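Local coordinates for protein peptide amidase (Stenotrophomonas maltophilia, PDB 1M22) that probably hydrolyses amide bonds as a peptide amidase of the amidase signature family, with a catalytic apparatus built on serines and a lysine, at residues A[15-20]-A[67-72]; A[63-68]-A[73-78]. One frame throughout, in Å; residues are numbered along the deposited sequence.

Contact 1 of 2, residues A[15-20]-A[67-72]; sequences DLQARM and RERRDG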
ATOM      1  N   ASP A  15      20.124  -3.280   7.627  1.00 10.19           N
ATOM      2  CA  ASP A  15      20.775  -3.939   8.753  1.00 11.70           C
ATOM      3  C   ASP A  15      20.720  -5.453   8.589  1.00 11.70           C
ATOM      4  O   ASP A  15      21.700  -6.146   8.858  1.00 12.91           O
ATOM      5  CB  ASP A  15      20.127  -3.510  10.071  1.00 15.39           C
ATOM      6  CG  ASP A  15      20.442  -2.069  10.427  1.00 22.72           C
ATOM      7  OD1 ASP A  15      21.639  -1.742  10.574  1.00 29.42           O
ATOM      8  OD2 ASP A  15      19.498  -1.262  10.555  1.00 27.96           O
ATOM      9  N   LEU A  16      19.579  -5.974   8.147  1.00 10.48           N
ATOM     10  CA  LEU A  16      19.454  -7.412   7.930  1.00 10.23           C
ATOM     11  C   LEU A  16      20.455  -7.816   6.852  1.00 10.09           C
ATOM     12  O   LEU A  16      21.111  -8.857   6.954  1.00 10.83           O
ATOM     13  CB  LEU A  16      18.032  -7.767   7.482  1.00  9.74           C
ATOM     14  CG  LEU A  16      16.930  -7.594   8.533  1.00 10.55           C
ATOM     15  CD1 LEU A  16      15.568  -7.797   7.881  1.00 11.60           C
ATOM     16  CD2 LEU A  16      17.133  -8.580   9.683  1.00 11.98           C
ATOM     17  N   GLN A  17      20.576  -6.984   5.821  1.00  9.52           N
ATOM     18  CA  GLN A  17      21.506  -7.255   4.731  1.00 10.34           C
ATOM     19  C   GLN A  17      22.945  -7.229   5.244  1.00 10.39           C
ATOM     20  O   GLN A  17      23.758  -8.073   4.869  1.00 10.77           O
ATOM     21  CB  GLN A  17      21.325  -6.226   3.609  1.00  9.77           C
ATOM     22  CG  GLN A  17      22.150  -6.520   2.360  1.00  9.58           C
ATOM     23  CD  GLN A  17      21.893  -7.909   1.815  1.00 10.74           C
ATOM     24  OE1 GLN A  17      22.789  -8.753   1.785  1.00 12.91           O
ATOM     25  NE2 GLN A  17      20.664  -8.157   1.389  1.00  9.79           N
ATOM     26  N   ALA A  18      23.256  -6.268   6.107  1.00 10.79           N
ATOM     27  CA  ALA A  18      24.597  -6.165   6.670  1.00 11.59           C
ATOM     28  C   ALA A  18      24.917  -7.417   7.483  1.00 12.26           C
ATOM     29  O   ALA A  18      26.030  -7.939   7.419  1.00 13.71           O
ATOM     30  CB  ALA A  18      24.706  -4.927   7.551  1.00 12.84           C
ATOM     31  N   ARG A  19      23.943  -7.897   8.251  1.00 11.77           N
ATOM     32  CA  ARG A  19      24.145  -9.091   9.065  1.00 13.17           C
ATOM     33  C   ARG A  19      24.419 -10.319   8.201  1.00 13.45           C
ATOM     34  O   ARG A  19      25.309 -11.113   8.507  1.00 15.53           O
ATOM     35  CB  ARG A  19      22.927  -9.356   9.949  1.00 14.01           C
ATOM     36  CG  ARG A  19      22.643  -8.272  10.969  1.00 16.90           C
ATOM     37  CD  ARG A  19      21.459  -8.655  11.841  1.00 21.08           C
ATOM     38  NE  ARG A  19      21.061  -7.584  12.749  1.00 23.76           N
ATOM     39  CZ  ARG A  19      20.131  -7.713  13.689  1.00 24.27           C
ATOM     40  NH1 ARG A  19      19.502  -8.869  13.851  1.00 25.62           N
ATOM     41  NH2 ARG A  19      19.827  -6.684  14.468  1.00 26.09           N
ATOM     42  N   MET A  20      23.655 -10.479   7.123  1.00 11.31           N
ATOM     43  CA  MET A  20      23.849 -11.618   6.237  1.00 12.05           C
ATOM     44  C   MET A  20      25.185 -11.505   5.512  1.00 12.73           C
ATOM     45  O   MET A  20      25.883 -12.499   5.320  1.00 15.07           O
ATOM     46  CB  MET A  20      22.706 -11.712   5.217  1.00 11.71           C
ATOM     47  CG  MET A  20      21.356 -12.078   5.831  1.00 11.49           C
ATOM     48  SD  MET A  20      20.064 -12.457   4.612  1.00 13.70           S
ATOM     49  CE  MET A  20      19.535 -10.812   4.139  1.00 12.91           C
ATOM     50  N   ARG A  67      22.833 -20.123  -1.070  1.00 11.15           N
ATOM     51  CA  ARG A  67      23.838 -20.818  -1.870  1.00 12.13           C
ATOM     52  C   ARG A  67      24.521 -19.803  -2.787  1.00 13.02           C
ATOM     53  O   ARG A  67      25.744 -19.819  -2.948  1.00 13.69           O
ATOM     54  CB  ARG A  67      23.199 -21.939  -2.699  1.00 12.96           C
ATOM     55  CG  ARG A  67      22.970 -23.239  -1.921  1.00 13.79           C
ATOM     56  CD  ARG A  67      22.504 -24.371  -2.834  1.00 15.95           C
ATOM     57  NE  ARG A  67      21.098 -24.252  -3.212  1.00 17.02           N
ATOM     58  CZ  ARG A  67      20.079 -24.613  -2.439  1.00 15.93           C
ATOM     59  NH1 ARG A  67      20.295 -25.127  -1.235  1.00 15.06           N
ATOM     60  NH2 ARG A  67      18.837 -24.457  -2.872  1.00 16.53           N
ATOM     61  N   GLU A  68      23.731 -18.909  -3.376  1.00 11.63           N
ATOM     62  CA  GLU A  68      24.281 -17.885  -4.260  1.00 12.30           C
ATOM     63  C   GLU A  68      25.237 -16.989  -3.479  1.00 14.09           C
ATOM     64  O   GLU A  68      26.308 -16.633  -3.970  1.00 14.26           O
ATOM     65  CB  GLU A  68      23.157 -17.044  -4.875  1.00 13.61           C
ATOM     66  CG  GLU A  68      22.217 -17.837  -5.771  1.00 12.50           C
ATOM     67  CD  GLU A  68      21.032 -17.024  -6.261  1.00 15.42           C
ATOM     68  OE1 GLU A  68      20.663 -16.033  -5.592  1.00 15.42           O
ATOM     69  OE2 GLU A  68      20.453 -17.386  -7.306  1.00 15.66           O
ATOM     70  N   ARG A  69      24.854 -16.628  -2.257  1.00 12.23           N
ATOM     71  CA  ARG A  69      25.704 -15.781  -1.430  1.00 14.21           C
ATOM     72  C   ARG A  69      27.034 -16.481  -1.154  1.00 14.87           C
ATOM     73  O   ARG A  69      28.099 -15.881  -1.295  1.00 17.39           O
ATOM     74  CB  ARG A  69      25.011 -15.445  -0.106  1.00 14.60           C
ATOM     75  CG  ARG A  69      25.814 -14.504   0.790  1.00 14.80           C
ATOM     76  CD  ARG A  69      25.091 -14.220   2.101  1.00 16.13           C
ATOM     77  NE  ARG A  69      23.848 -13.475   1.912  1.00 13.95           N
ATOM     78  CZ  ARG A  69      23.774 -12.156   1.749  1.00 14.66           C
ATOM     79  NH1 ARG A  69      24.872 -11.412   1.750  1.00 15.60           N
ATOM     80  NH2 ARG A  69      22.592 -11.579   1.591  1.00 13.90           N
ATOM     81  N   ARG A  70      26.970 -17.753  -0.768  1.00 16.23           N
ATOM     82  CA  ARG A  70      28.183 -18.510  -0.481  1.00 18.77           C
ATOM     83  C   ARG A  70      29.038 -18.661  -1.739  1.00 19.63           C
ATOM     84  O   ARG A  70      30.251 -18.857  -1.653  1.00 21.21           O
ATOM     85  CB  ARG A  70      27.834 -19.894   0.086  1.00 19.83           C
ATOM     86  CG  ARG A  70      26.992 -19.852   1.364  1.00 23.63           C
ATOM     87  CD  ARG A  70      27.130 -21.135   2.184  1.00 24.57           C
ATOM     88  NE  ARG A  70      26.627 -22.320   1.493  1.00 26.52           N
ATOM     89  CZ  ARG A  70      25.339 -22.618   1.344  1.00 27.36           C
ATOM     90  NH1 ARG A  70      24.407 -21.818   1.839  1.00 25.93           N
ATOM     91  NH2 ARG A  70      24.983 -23.720   0.697  1.00 28.05           N
ATOM     92  N   ASP A  71      28.403 -18.554  -2.902  1.00 19.61           N
ATOM     93  CA  ASP A  71      29.097 -18.675  -4.183  1.00 22.21           C
ATOM     94  C   ASP A  71      29.593 -17.316  -4.675  1.00 23.00           C
ATOM     95  O   ASP A  71      30.254 -17.225  -5.710  1.00 24.06           O
ATOM     96  CB  ASP A  71      28.161 -19.292  -5.227  1.00 25.24           C
ATOM     97  CG  ASP A  71      28.885 -19.687  -6.499  1.00 29.66           C
ATOM     98  OD1 ASP A  71      29.850 -20.478  -6.418  1.00 33.12           O
ATOM     99  OD2 ASP A  71      28.487 -19.213  -7.582  1.00 32.11           O
ATOM    100  N   GLY A  72      29.265 -16.265  -3.930  1.00 22.57           N
ATOM    101  CA  GLY A  72      29.690 -14.927  -4.302  1.00 23.27           C
ATOM    102  C   GLY A  72      28.887 -14.309  -5.431  1.00 23.26           C
ATOM    103  O   GLY A  72      29.411 -13.507  -6.205  1.00 24.11           O
TER

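Contact 2 of 2, residues A[63-68]-A[73-78]; sequences AERDRE and RLRGPL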
ATOM      1  N   ALA A  63      17.015 -20.779   0.648  1.00  9.18           N
ATOM      2  CA  ALA A  63      18.192 -21.641   0.569  1.00  9.98           C
ATOM      3  C   ALA A  63      18.993 -21.392  -0.704  1.00 10.28           C
ATOM      4  O   ALA A  63      20.220 -21.489  -0.700  1.00 11.21           O
ATOM      5  CB  ALA A  63      17.771 -23.102   0.648  1.00 11.03           C
ATOM      6  N   GLU A  64      18.301 -21.071  -1.792  1.00  9.83           N
ATOM      7  CA  GLU A  64      18.982 -20.800  -3.049  1.00 11.49           C
ATOM      8  C   GLU A  64      19.713 -19.463  -2.944  1.00 11.76           C
ATOM      9  O   GLU A  64      20.827 -19.319  -3.444  1.00 12.78           O
ATOM     10  CB  GLU A  64      17.980 -20.775  -4.206  1.00 12.81           C
ATOM     11  CG  GLU A  64      18.621 -20.805  -5.590  1.00 17.53           C
ATOM     12  CD  GLU A  64      19.538 -22.001  -5.789  1.00 21.12           C
ATOM     13  OE1 GLU A  64      19.130 -23.132  -5.451  1.00 24.02           O
ATOM     14  OE2 GLU A  64      20.667 -21.810  -6.292  1.00 24.80           O
ATOM     15  N   ARG A  65      19.091 -18.483  -2.290  1.00 11.00           N
ATOM     16  CA  ARG A  65      19.735 -17.184  -2.130  1.00  9.95           C
ATOM     17  C   ARG A  65      20.994 -17.356  -1.278  1.00 10.05           C
ATOM     18  O   ARG A  65      22.006 -16.704  -1.522  1.00 10.72           O
ATOM     19  CB  ARG A  65      18.803 -16.168  -1.456  1.00 11.07           C
ATOM     20  CG  ARG A  65      17.451 -15.910  -2.143  1.00 11.57           C
ATOM     21  CD  ARG A  65      17.489 -15.290  -3.539  1.00 14.37           C
ATOM     22  NE  ARG A  65      17.789 -16.249  -4.559  1.00 15.97           N
ATOM     23  CZ  ARG A  65      17.042 -16.920  -5.431  1.00 15.22           C
ATOM     24  NH1 ARG A  65      15.725 -16.838  -5.578  1.00 17.47           N
ATOM     25  NH2 ARG A  65      17.728 -17.750  -6.188  1.00 16.41           N
ATOM     26  N   ASP A  66      20.931 -18.233  -0.278  1.00 10.05           N
ATOM     27  CA  ASP A  66      22.095 -18.468   0.570  1.00 10.42           C
ATOM     28  C   ASP A  66      23.202 -19.179  -0.208  1.00 11.43           C
ATOM     29  O   ASP A  66      24.381 -18.877  -0.025  1.00 11.97           O
ATOM     30  CB  ASP A  66      21.721 -19.280   1.817  1.00 10.41           C
ATOM     31  CG  ASP A  66      20.950 -18.457   2.841  1.00 12.24           C
ATOM     32  OD1 ASP A  66      21.097 -17.213   2.841  1.00 13.02           O
ATOM     33  OD2 ASP A  66      20.213 -19.055   3.657  1.00 13.68           O
ATOM     34  N   ARG A  67      22.833 -20.123  -1.070  1.00 11.15           N
ATOM     35  CA  ARG A  67      23.838 -20.818  -1.870  1.00 12.13           C
ATOM     36  C   ARG A  67      24.521 -19.803  -2.787  1.00 13.02           C
ATOM     37  O   ARG A  67      25.744 -19.819  -2.948  1.00 13.69           O
ATOM     38  CB  ARG A  67      23.199 -21.939  -2.699  1.00 12.96           C
ATOM     39  CG  ARG A  67      22.970 -23.239  -1.921  1.00 13.79           C
ATOM     40  CD  ARG A  67      22.504 -24.371  -2.834  1.00 15.95           C
ATOM     41  NE  ARG A  67      21.098 -24.252  -3.212  1.00 17.02           N
ATOM     42  CZ  ARG A  67      20.079 -24.613  -2.439  1.00 15.93           C
ATOM     43  NH1 ARG A  67      20.295 -25.127  -1.235  1.00 15.06           N
ATOM     44  NH2 ARG A  67      18.837 -24.457  -2.872  1.00 16.53           N
ATOM     45  N   GLU A  68      23.731 -18.909  -3.376  1.00 11.63           N
ATOM     46  CA  GLU A  68      24.281 -17.885  -4.260  1.00 12.30           C
ATOM     47  C   GLU A  68      25.237 -16.989  -3.479  1.00 14.09           C
ATOM     48  O   GLU A  68      26.308 -16.633  -3.970  1.00 14.26           O
ATOM     49  CB  GLU A  68      23.157 -17.044  -4.875  1.00 13.61           C
ATOM     50  CG  GLU A  68      22.217 -17.837  -5.771  1.00 12.50           C
ATOM     51  CD  GLU A  68      21.032 -17.024  -6.261  1.00 15.42           C
ATOM     52  OE1 GLU A  68      20.663 -16.033  -5.592  1.00 15.42           O
ATOM     53  OE2 GLU A  68      20.453 -17.386  -7.306  1.00 15.66           O
ATOM     54  N   ARG A  73      27.611 -14.672  -5.528  1.00 21.66           N
ATOM     55  CA  ARG A  73      26.745 -14.143  -6.575  1.00 21.08           C
ATOM     56  C   ARG A  73      25.554 -13.384  -5.997  1.00 20.01           C
ATOM     57  O   ARG A  73      24.406 -13.819  -6.119  1.00 20.28           O
ATOM     58  CB  ARG A  73      26.249 -15.282  -7.471  1.00 23.94           C
ATOM     59  CG  ARG A  73      27.367 -16.033  -8.181  1.00 27.90           C
ATOM     60  CD  ARG A  73      26.822 -17.142  -9.068  1.00 31.14           C
ATOM     61  NE  ARG A  73      27.892 -17.881  -9.730  1.00 35.50           N
ATOM     62  CZ  ARG A  73      27.696 -18.912 -10.547  1.00 37.35           C
ATOM     63  NH1 ARG A  73      26.466 -19.332 -10.808  1.00 38.26           N
ATOM     64  NH2 ARG A  73      28.733 -19.526 -11.102  1.00 38.61           N
ATOM     65  N   LEU A  74      25.834 -12.244  -5.373  1.00 17.89           N
ATOM     66  CA  LEU A  74      24.794 -11.418  -4.768  1.00 17.41           C
ATOM     67  C   LEU A  74      23.993 -10.639  -5.807  1.00 15.84           C
ATOM     68  O   LEU A  74      24.533 -10.188  -6.820  1.00 18.89           O
ATOM     69  CB  LEU A  74      25.417 -10.453  -3.759  1.00 18.48           C
ATOM     70  CG  LEU A  74      26.051 -11.125  -2.538  1.00 19.67           C
ATOM     71  CD1 LEU A  74      26.746 -10.082  -1.682  1.00 22.93           C
ATOM     72  CD2 LEU A  74      24.979 -11.852  -1.737  1.00 20.65           C
ATOM     73  N   ARG A  75      22.703 -10.469  -5.539  1.00 13.49           N
ATOM     74  CA  ARG A  75      21.803  -9.775  -6.454  1.00 12.73           C
ATOM     75  C   ARG A  75      21.552  -8.308  -6.126  1.00 12.70           C
ATOM     76  O   ARG A  75      21.020  -7.570  -6.956  1.00 16.64           O
ATOM     77  CB  ARG A  75      20.470 -10.520  -6.509  1.00 12.30           C
ATOM     78  CG  ARG A  75      20.575 -11.901  -7.128  1.00 12.11           C
ATOM     79  CD  ARG A  75      19.402 -12.774  -6.725  1.00 11.47           C
ATOM     80  NE  ARG A  75      19.462 -14.090  -7.353  1.00 12.44           N
ATOM     81  CZ  ARG A  75      19.095 -14.336  -8.604  1.00 14.47           C
ATOM     82  NH1 ARG A  75      18.633 -13.353  -9.368  1.00 15.12           N
ATOM     83  NH2 ARG A  75      19.192 -15.564  -9.095  1.00 17.15           N
ATOM     84  N   GLY A  76      21.922  -7.885  -4.923  1.00 11.69           N
ATOM     85  CA  GLY A  76      21.709  -6.502  -4.546  1.00 11.14           C
ATOM     86  C   GLY A  76      21.256  -6.329  -3.109  1.00  9.99           C
ATOM     87  O   GLY A  76      21.286  -7.279  -2.324  1.00 10.87           O
ATOM     88  N   PRO A  77      20.812  -5.118  -2.739  1.00  9.59           N
ATOM     89  CA  PRO A  77      20.346  -4.775  -1.391  1.00 10.16           C
ATOM     90  C   PRO A  77      19.260  -5.668  -0.795  1.00  9.36           C
ATOM     91  O   PRO A  77      19.154  -5.780   0.426  1.00  9.67           O
ATOM     92  CB  PRO A  77      19.863  -3.334  -1.549  1.00 11.58           C
ATOM     93  CG  PRO A  77      20.720  -2.807  -2.651  1.00 13.95           C
ATOM     94  CD  PRO A  77      20.730  -3.947  -3.630  1.00 10.91           C
ATOM     95  N   LEU A  78      18.452  -6.294  -1.645  1.00  8.54           N
ATOM     96  CA  LEU A  78      17.371  -7.145  -1.156  1.00  7.94           C
ATOM     97  C   LEU A  78      17.667  -8.643  -1.187  1.00  8.78           C
ATOM     98  O   LEU A  78      16.776  -9.456  -0.941  1.00  9.17           O
ATOM     99  CB  LEU A  78      16.089  -6.882  -1.955  1.00  9.98           C
ATOM    100  CG  LEU A  78      15.503  -5.466  -1.950  1.00  9.97           C
ATOM    101  CD1 LEU A  78      14.188  -5.466  -2.713  1.00 11.05           C
ATOM    102  CD2 LEU A  78      15.278  -4.990  -0.525  1.00 12.01           C
TER

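Contact 1 of 2, residues A[15-20]-A[67-72]
Arg69 reaches from the last turn of helix 58-70 to helix 13-21 and places its guanidinium against Gln17 and Met20. The backbones stay well apart, the nearest CA atoms, those of Met20 and Arg69, being separated by 8.9 Å, so one long side chain spans the gap. With CG anti to the backbone N and chi2 extended, the arm crosses that gap, and the bend at chi3 (-66°) turns a guanidinium edge to Gln17 and one face to Met20. Arg69 NH2 donates to Gln17 OE1 at 2.8 Å with an N-H...O angle of 160°, the acceptor lying in the guanidinium plane. A weak bond joins Arg69 NH1 to the same oxygen. The amide plane is turned 27° from the guanidinium, close to coplanar, and the two chains run antiparallel past one another. Met20 crosses Arg69 at about a right angle and lays CB over one guanidinium face, 3.6 Å from NH2. Gln17 NE2 donates to the carbonyls of Pro77 and His79, which should fix which end of the amide faces the arginine. Across the contact a neutral oxygen thus holds Arg69 at its edge and aliphatic carbon covers one face, while a weak hydrogen bond links NH1 with Thr21 OG1.

Contact 2 of 2, residues A[63-68]-A[73-78]
Residues 63-68 form helix, whereas 73-78 is irregular chain that turns back beside it on the way to strand 82-86. The approach is closest at Glu68 and Arg73, with CA atoms 5.0 Å apart, and Arg73 N donates to Glu68 O at 2.8 Å with an N-H...O angle of 167°. This is the 6→1 bond of the Schellman motif that ends helix 58-70, with Gly72 as the residue of positive phi. Farther along, Glu68 meets Arg75 side-on: Arg75 NE gives its hydrogen to Glu68 OE1 at 2.9 Å and Arg75 NH2 to Glu68 OE2 at 2.8 Å. Both oxygens lie in the guanidinium plane of Arg75, although the carboxylate is turned 32° from it, and the donors arrive on the syn side, tilted out of the carboxylate plane. Arg65, bent at chi2 and chi3, comes more steeply from above the opposite face, with NE 3.1 Å from Glu68 OE1 and NH2 3.0 Å from OE2. The guanidinium planes are 62° apart, and Arg65 NE lies 3.9 Å from Arg75 NE. Arg75 NH1 also donates to the carbonyl of Asp119. Each Glu68 oxygen thus accepts from both arginines; the four bonds fix the carboxylate's rotation, and its negative charge probably offsets their closeness.

Overall arrangement
Both contacts use helix 58-70, and their centres lie only 6 Å apart, about 26 to 28 Å from the centre of the chain and away from the annotated active-site residues. Contact 1 is partly buried, with Met20 inside, and joins helices distant in sequence through an arginine received by a neutral amide and a methylene. Contact 2 is a surface contact of near neighbours in sequence, where the chain leaving the helix folds back on it, and ionic pairing prevails. They meet at the loop 73-78, which Gln17 reaches with its amide nitrogen and where Arg69 NH1 packs 3.5 Å from Leu74 CD2. The loop therefore touches both helices before entering the mixed sheet at strand 82-86.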